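Local coordinates for protein Tv2483 (Treponema vincentii, PDB 6DET) that binds L-arginine with high selectivity, probably as the solute-binding lipoprotein that delivers it to an ABC transporter, at residues Trp29-Ser43 with Cys70-Trp84. Numbering follows the deposited sequence.
Sequences WSKVQVKSALVIGVS and CRRLGIHPIFYPIQW. With ARG (arginine), chain B.
Strands 37-42 and 76-81 pair in parallel in a lobe of this family 3 solute-binding fold, joined by a crossover through helix 61-73, and both run toward the arginine pocket. Seven backbone hydrogen bonds zip them from His76 N to Ser36 O through to Ile82 N to Val42 O; the straightest, Tyr80 N to Ile40 O, is 2.8 Å long at 174°. Pro77 and Pro81 suit this edge because their nitrogens are not called on by the ladder.

Leu38, Ile40 and Phe79 turn apolar side chains to helix 61-73. Ile40 lies alongside Phe79 and lays CD1 over the ring face, 4.2 Å from its centroid, a CH-pi contact. At the start of the strands, Ile75 has CG1 between its backbone N and carbonyl carbon (chi1 64°), which carries CD1 to Val32 CG1 of helix 28-35 (3.7 Å) and to Leu38 CB, beside Cys70 SG. Gly74, the first residue to leave helical geometry after helix 61-73, takes positive phi, easy without a side chain, in a Schellman motif just before this isoleucine.

Past the strands, Ser43 and Trp84 meet the ligand. The small Ser43 offers OG as acceptor to arginine NH1 at 2.8 Å, and a water links that OG to Ile82 O. The broad, flat indole of Trp84 lies under the guanidinium group, with NH2 3.3 Å above its plane near the rim, while its NE1 donates to the ligand carboxylate atom OXT at 2.9 Å.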
loop_
_atom_site.group_PDB
_atom_site.type_symbol
_atom_site.label_atom_id
_atom_site.label_comp_id
_atom_site.label_asym_id
_atom_site.label_seq_id
_atom_site.Cartn_x
_atom_site.Cartn_y
_atom_site.Cartn_z
ATOM N N TRP A 29 10.499 -17.052 12.801
ATOM C CA TRP A 29 9.428 -17.057 13.797
ATOM C C TRP A 29 9.997 -17.102 15.208
ATOM O O TRP A 29 9.577 -16.335 16.085
ATOM C CB TRP A 29 8.458 -18.218 13.566
ATOM C CG TRP A 29 7.563 -18.417 14.753
ATOM C CD1 TRP A 29 7.505 -19.521 15.557
ATOM C CD2 TRP A 29 6.659 -17.462 15.319
ATOM N NE1 TRP A 29 6.600 -19.324 16.570
ATOM C CE2 TRP A 29 6.065 -18.070 16.446
ATOM C CE3 TRP A 29 6.286 -16.158 14.980
ATOM C CZ2 TRP A 29 5.120 -17.418 17.236
ATOM C CZ3 TRP A 29 5.337 -15.513 15.775
ATOM C CH2 TRP A 29 4.769 -16.152 16.886
ATOM N N SER A 30 10.947 -18.009 15.469
ATOM C CA SER A 30 11.528 -18.069 16.804
ATOM C C SER A 30 12.031 -16.700 17.270
ATOM O O SER A 30 11.859 -16.324 18.439
ATOM C CB SER A 30 12.657 -19.088 16.823
ATOM O OG SER A 30 12.104 -20.388 16.660
ATOM N N LYS A 31 12.687 -15.956 16.383
ATOM C CA LYS A 31 13.223 -14.655 16.784
ATOM C C LYS A 31 12.102 -13.721 17.240
ATOM O O LYS A 31 12.225 -13.034 18.263
ATOM C CB LYS A 31 14.012 -14.049 15.632
ATOM C CG LYS A 31 15.395 -14.639 15.423
ATOM C CD LYS A 31 16.104 -14.028 14.211
ATOM C CE LYS A 31 17.345 -14.861 13.878
ATOM N NZ LYS A 31 17.985 -14.506 12.588
ATOM N N VAL A 32 10.993 -13.697 16.496
ATOM C CA VAL A 32 9.856 -12.851 16.851
ATOM C C VAL A 32 9.206 -13.323 18.142
ATOM O O VAL A 32 8.822 -12.508 18.993
ATOM C CB VAL A 32 8.850 -12.829 15.684
ATOM C CG1 VAL A 32 7.495 -12.300 16.132
ATOM C CG2 VAL A 32 9.438 -12.035 14.540
ATOM N N GLN A 33 9.079 -14.641 18.326
ATOM C CA GLN A 33 8.468 -15.144 19.553
ATOM C C GLN A 33 9.300 -14.804 20.787
ATOM O O GLN A 33 8.741 -14.498 21.844
ATOM C CB GLN A 33 8.244 -16.653 19.487
ATOM C CG GLN A 33 7.405 -17.086 20.663
ATOM C CD GLN A 33 6.996 -18.540 20.626
ATOM O OE1 GLN A 33 7.763 -19.420 20.210
ATOM N NE2 GLN A 33 5.795 -18.812 21.121
ATOM N N VAL A 34 10.628 -14.856 20.673
ATOM C CA VAL A 34 11.486 -14.597 21.829
ATOM C C VAL A 34 11.412 -13.126 22.226
ATOM O O VAL A 34 11.309 -12.800 23.419
ATOM C CB VAL A 34 12.932 -15.035 21.534
ATOM C CG1 VAL A 34 13.881 -14.568 22.661
ATOM C CG2 VAL A 34 13.004 -16.593 21.393
ATOM N N LYS A 35 11.491 -12.228 21.236
ATOM C CA LYS A 35 11.313 -10.786 21.481
ATOM C C LYS A 35 9.885 -10.471 21.879
ATOM O O LYS A 35 9.637 -9.425 22.477
ATOM C CB LYS A 35 11.630 -9.946 20.243
ATOM C CG LYS A 35 12.953 -10.192 19.572
ATOM C CD LYS A 35 12.924 -9.659 18.124
ATOM C CE LYS A 35 14.156 -10.116 17.343
ATOM N NZ LYS A 35 14.280 -9.509 15.990
ATOM N N SER A 36 8.945 -11.347 21.526
ATOM C CA SER A 36 7.530 -11.170 21.831
ATOM C C SER A 36 7.021 -9.877 21.209
ATOM O O SER A 36 6.223 -9.149 21.797
ATOM C CB SER A 36 7.266 -11.201 23.335
ATOM O OG SER A 36 5.924 -11.600 23.574
ATOM N N ALA A 37 7.508 -9.590 20.016
ATOM C CA ALA A 37 7.085 -8.381 19.323
ATOM C C ALA A 37 7.294 -8.500 17.828
ATOM O O ALA A 37 8.254 -9.113 17.368
ATOM C CB ALA A 37 7.866 -7.186 19.844
ATOM N N LEU A 38 6.430 -7.820 17.071
ATOM C CA LEU A 38 6.562 -7.762 15.630
ATOM C C LEU A 38 6.599 -6.291 15.263
ATOM O O LEU A 38 5.722 -5.534 15.695
ATOM C CB LEU A 38 5.410 -8.448 14.914
ATOM C CG LEU A 38 5.555 -8.488 13.391
ATOM C CD1 LEU A 38 6.624 -9.471 12.926
ATOM C CD2 LEU A 38 4.222 -8.842 12.729
ATOM N N VAL A 39 7.643 -5.889 14.552
ATOM C CA VAL A 39 7.821 -4.491 14.144
ATOM C C VAL A 39 7.281 -4.349 12.729
ATOM O O VAL A 39 7.824 -4.928 11.776
ATOM C CB VAL A 39 9.288 -4.054 14.242
ATOM C CG1 VAL A 39 9.448 -2.619 13.750
ATOM C CG2 VAL A 39 9.793 -4.191 15.682
ATOM N N ILE A 40 6.193 -3.589 12.592
ATOM C CA ILE A 40 5.488 -3.424 11.321
ATOM C C ILE A 40 5.824 -2.014 10.830
ATOM O O ILE A 40 5.410 -1.037 11.450
ATOM C CB ILE A 40 3.964 -3.591 11.480
ATOM C CG1 ILE A 40 3.603 -4.954 12.108
ATOM C CG2 ILE A 40 3.251 -3.406 10.134
ATOM C CD1 ILE A 40 3.060 -4.812 13.514
ATOM N N GLY A 41 6.611 -1.901 9.765
ATOM C CA GLY A 41 6.924 -0.600 9.197
ATOM C C GLY A 41 5.753 -0.075 8.389
ATOM O O GLY A 41 5.174 -0.802 7.576
ATOM N N VAL A 42 5.413 1.199 8.597
ATOM C CA VAL A 42 4.283 1.807 7.903
ATOM C C VAL A 42 4.667 3.216 7.497
ATOM O O VAL A 42 5.427 3.905 8.191
ATOM C CB VAL A 42 3.001 1.851 8.777
ATOM C CG1 VAL A 42 2.437 0.443 8.999
ATOM C CG2 VAL A 42 3.297 2.503 10.122
ATOM N N SER A 43 4.089 3.654 6.376
ATOM C CA SER A 43 3.928 5.082 6.143
ATOM C C SER A 43 2.679 5.525 6.899
ATOM O O SER A 43 1.583 5.016 6.656
ATOM C CB SER A 43 3.795 5.369 4.651
ATOM O OG SER A 43 4.985 5.081 3.902
ATOM N N CYS A 70 -1.276 -10.023 15.987
ATOM C CA CYS A 70 -0.272 -10.130 17.042
ATOM C C CYS A 70 -0.916 -10.508 18.368
ATOM O O CYS A 70 -0.341 -11.278 19.153
ATOM C CB CYS A 70 0.505 -8.802 17.147
ATOM S SG CYS A 70 1.638 -8.511 15.820
ATOM N N ARG A 71 -2.136 -10.025 18.626
ATOM C CA ARG A 71 -2.806 -10.440 19.847
ATOM C C ARG A 71 -2.971 -11.951 19.870
ATOM O O ARG A 71 -2.680 -12.600 20.874
ATOM C CB ARG A 71 -4.170 -9.772 19.995
ATOM C CG ARG A 71 -4.825 -10.115 21.340
ATOM C CD ARG A 71 -6.261 -9.657 21.391
ATOM N NE ARG A 71 -7.100 -10.483 20.531
ATOM C CZ ARG A 71 -7.581 -11.674 20.883
ATOM N NH1 ARG A 71 -7.317 -12.163 22.080
ATOM N NH2 ARG A 71 -8.324 -12.377 20.040
ATOM N N ARG A 72 -3.437 -12.522 18.761
ATOM C CA ARG A 72 -3.630 -13.970 18.714
ATOM C C ARG A 72 -2.315 -14.725 18.845
ATOM O O ARG A 72 -2.302 -15.853 19.364
ATOM C CB ARG A 72 -4.333 -14.360 17.412
ATOM C CG ARG A 72 -5.774 -13.911 17.366
ATOM C CD ARG A 72 -6.508 -14.352 16.098
ATOM N NE ARG A 72 -7.808 -13.703 15.993
ATOM C CZ ARG A 72 -8.847 -14.193 15.320
ATOM N NH1 ARG A 72 -8.750 -15.359 14.692
ATOM N NH2 ARG A 72 -9.984 -13.507 15.271
ATOM N N LEU A 73 -1.219 -14.168 18.329
ATOM C CA LEU A 73 0.091 -14.810 18.430
ATOM C C LEU A 73 0.775 -14.586 19.766
ATOM O O LEU A 73 1.843 -15.175 20.015
ATOM C CB LEU A 73 1.004 -14.324 17.310
ATOM C CG LEU A 73 0.632 -14.839 15.920
ATOM C CD1 LEU A 73 1.459 -14.160 14.884
ATOM C CD2 LEU A 73 0.823 -16.378 15.848
ATOM N N GLY A 74 0.177 -13.799 20.654
ATOM C CA GLY A 74 0.782 -13.588 21.959
ATOM C C GLY A 74 1.985 -12.663 21.946
ATOM O O GLY A 74 2.828 -12.750 22.850
ATOM N N ILE A 75 2.058 -11.742 20.979
ATOM C CA ILE A 75 3.203 -10.862 20.786
ATOM C C ILE A 75 2.698 -9.434 20.658
ATOM O O ILE A 75 1.538 -9.190 20.308
ATOM C CB ILE A 75 4.047 -11.242 19.539
ATOM C CG1 ILE A 75 3.242 -11.075 18.247
ATOM C CG2 ILE A 75 4.569 -12.681 19.674
ATOM C CD1 ILE A 75 4.002 -11.475 16.990
ATOM N N HIS A 76 3.624 -8.469 20.885
ATOM C CA HIS A 76 3.237 -7.061 20.864
ATOM C C HIS A 76 3.462 -6.462 19.479
ATOM O O HIS A 76 4.555 -6.608 18.911
ATOM C CB HIS A 76 4.029 -6.274 21.914
ATOM C CG HIS A 76 3.632 -4.832 22.011
ATOM N ND1 HIS A 76 2.356 -4.433 22.355
ATOM C CD2 HIS A 76 4.337 -3.694 21.798
ATOM C CE1 HIS A 76 2.295 -3.113 22.353
ATOM N NE2 HIS A 76 3.482 -2.640 22.018
ATOM N N PRO A 77 2.457 -5.806 18.882
ATOM C CA PRO A 77 2.666 -5.159 17.586
ATOM C C PRO A 77 3.299 -3.795 17.787
ATOM O O PRO A 77 2.849 -3.031 18.635
ATOM C CB PRO A 77 1.244 -5.026 17.029
ATOM C CG PRO A 77 0.407 -4.835 18.256
ATOM C CD PRO A 77 1.054 -5.704 19.331
ATOM N N ILE A 78 4.344 -3.500 17.024
ATOM C CA ILE A 78 4.988 -2.189 17.062
ATOM C C ILE A 78 4.855 -1.562 15.684
ATOM O O ILE A 78 5.467 -2.028 14.710
ATOM C CB ILE A 78 6.461 -2.275 17.481
ATOM C CG1 ILE A 78 6.590 -2.833 18.902
ATOM C CG2 ILE A 78 7.125 -0.872 17.401
ATOM C CD1 ILE A 78 7.987 -3.212 19.242
ATOM N N PHE A 79 4.094 -0.478 15.586
ATOM C CA PHE A 79 3.874 0.162 14.295
ATOM C C PHE A 79 4.914 1.255 14.199
ATOM O O PHE A 79 4.875 2.209 14.969
ATOM C CB PHE A 79 2.442 0.673 14.166
ATOM C CG PHE A 79 1.432 -0.448 14.132
ATOM C CD1 PHE A 79 1.246 -1.165 12.976
ATOM C CD2 PHE A 79 0.715 -0.796 15.262
ATOM C CE1 PHE A 79 0.336 -2.224 12.923
ATOM C CE2 PHE A 79 -0.192 -1.860 15.230
ATOM C CZ PHE A 79 -0.387 -2.558 14.048
ATOM N N TYR A 80 5.877 1.072 13.300
ATOM C CA TYR A 80 7.060 1.914 13.249
ATOM C C TYR A 80 6.976 2.776 12.002
ATOM O O TYR A 80 7.035 2.242 10.879
ATOM C CB TYR A 80 8.357 1.104 13.235
ATOM C CG TYR A 80 9.572 2.024 13.340
ATOM C CD1 TYR A 80 9.570 3.105 14.223
ATOM C CD2 TYR A 80 10.700 1.838 12.552
ATOM C CE1 TYR A 80 10.648 3.965 14.322
ATOM C CE2 TYR A 80 11.793 2.700 12.651
ATOM C CZ TYR A 80 11.755 3.761 13.540
ATOM O OH TYR A 80 12.817 4.632 13.658
ATOM N N PRO A 81 6.816 4.085 12.133
ATOM C CA PRO A 81 6.793 4.937 10.940
ATOM C C PRO A 81 8.148 4.946 10.252
ATOM O O PRO A 81 9.174 5.240 10.874
ATOM C CB PRO A 81 6.432 6.318 11.493
ATOM C CG PRO A 81 5.806 6.069 12.816
ATOM C CD PRO A 81 6.439 4.821 13.353
ATOM N N ILE A 82 8.138 4.667 8.956
ATOM C CA ILE A 82 9.339 4.618 8.136
ATOM C C ILE A 82 9.255 5.625 7.002
ATOM O O ILE A 82 8.181 6.122 6.640
ATOM C CB ILE A 82 9.602 3.230 7.556
ATOM C CG1 ILE A 82 8.428 2.766 6.674
ATOM C CG2 ILE A 82 9.849 2.213 8.707
ATOM C CD1 ILE A 82 8.737 1.538 5.826
ATOM N N GLN A 83 10.431 5.918 6.447
ATOM C CA GLN A 83 10.560 6.594 5.158
ATOM C C GLN A 83 10.389 5.544 4.065
ATOM O O GLN A 83 11.144 4.568 4.018
ATOM C CB GLN A 83 11.924 7.273 5.045
ATOM C CG GLN A 83 12.151 8.011 3.748
ATOM C CD GLN A 83 11.213 9.182 3.599
ATOM O OE1 GLN A 83 10.235 9.125 2.849
ATOM N NE2 GLN A 83 11.498 10.252 4.326
ATOM N N TRP A 84 9.382 5.710 3.201
ATOM C CA TRP A 84 9.047 4.617 2.302
ATOM C C TRP A 84 10.243 4.211 1.451
ATOM O O TRP A 84 10.414 3.026 1.141
ATOM C CB TRP A 84 7.864 5.019 1.406
ATOM C CG TRP A 84 7.181 3.857 0.698
ATOM C CD1 TRP A 84 7.088 3.660 -0.668
ATOM C CD2 TRP A 84 6.463 2.772 1.301
ATOM N NE1 TRP A 84 6.379 2.516 -0.935
ATOM C CE2 TRP A 84 5.984 1.953 0.248
ATOM C CE3 TRP A 84 6.186 2.405 2.619
ATOM C CZ2 TRP A 84 5.253 0.793 0.476
ATOM C CZ3 TRP A 84 5.444 1.241 2.849
ATOM C CH2 TRP A 84 4.990 0.452 1.776
HETATM N N ARG B . 1.342 0.654 -3.245
HETATM C CA ARG B . 2.485 1.558 -2.954
HETATM C C ARG B . 3.776 0.748 -2.927
HETATM O O ARG B . 3.701 -0.482 -2.746
HETATM C CB ARG B . 2.296 2.271 -1.616
HETATM C CG ARG B . 1.134 3.257 -1.584
HETATM C CD ARG B . 0.905 3.898 -0.218
HETATM N NE ARG B . 2.039 4.722 0.152
HETATM C CZ ARG B . 2.930 4.417 1.089
HETATM N NH1 ARG B . 3.949 5.258 1.285
HETATM N NH2 ARG B . 2.828 3.294 1.802
HETATM O OXT ARG B . 4.867 1.320 -3.062
HETATM O O HOH W 1 5.831 -14.214 22.840
HETATM O O HOH W 2 4.135 -15.995 21.445
HETATM O O HOH W 3 6.866 6.997 4.365
#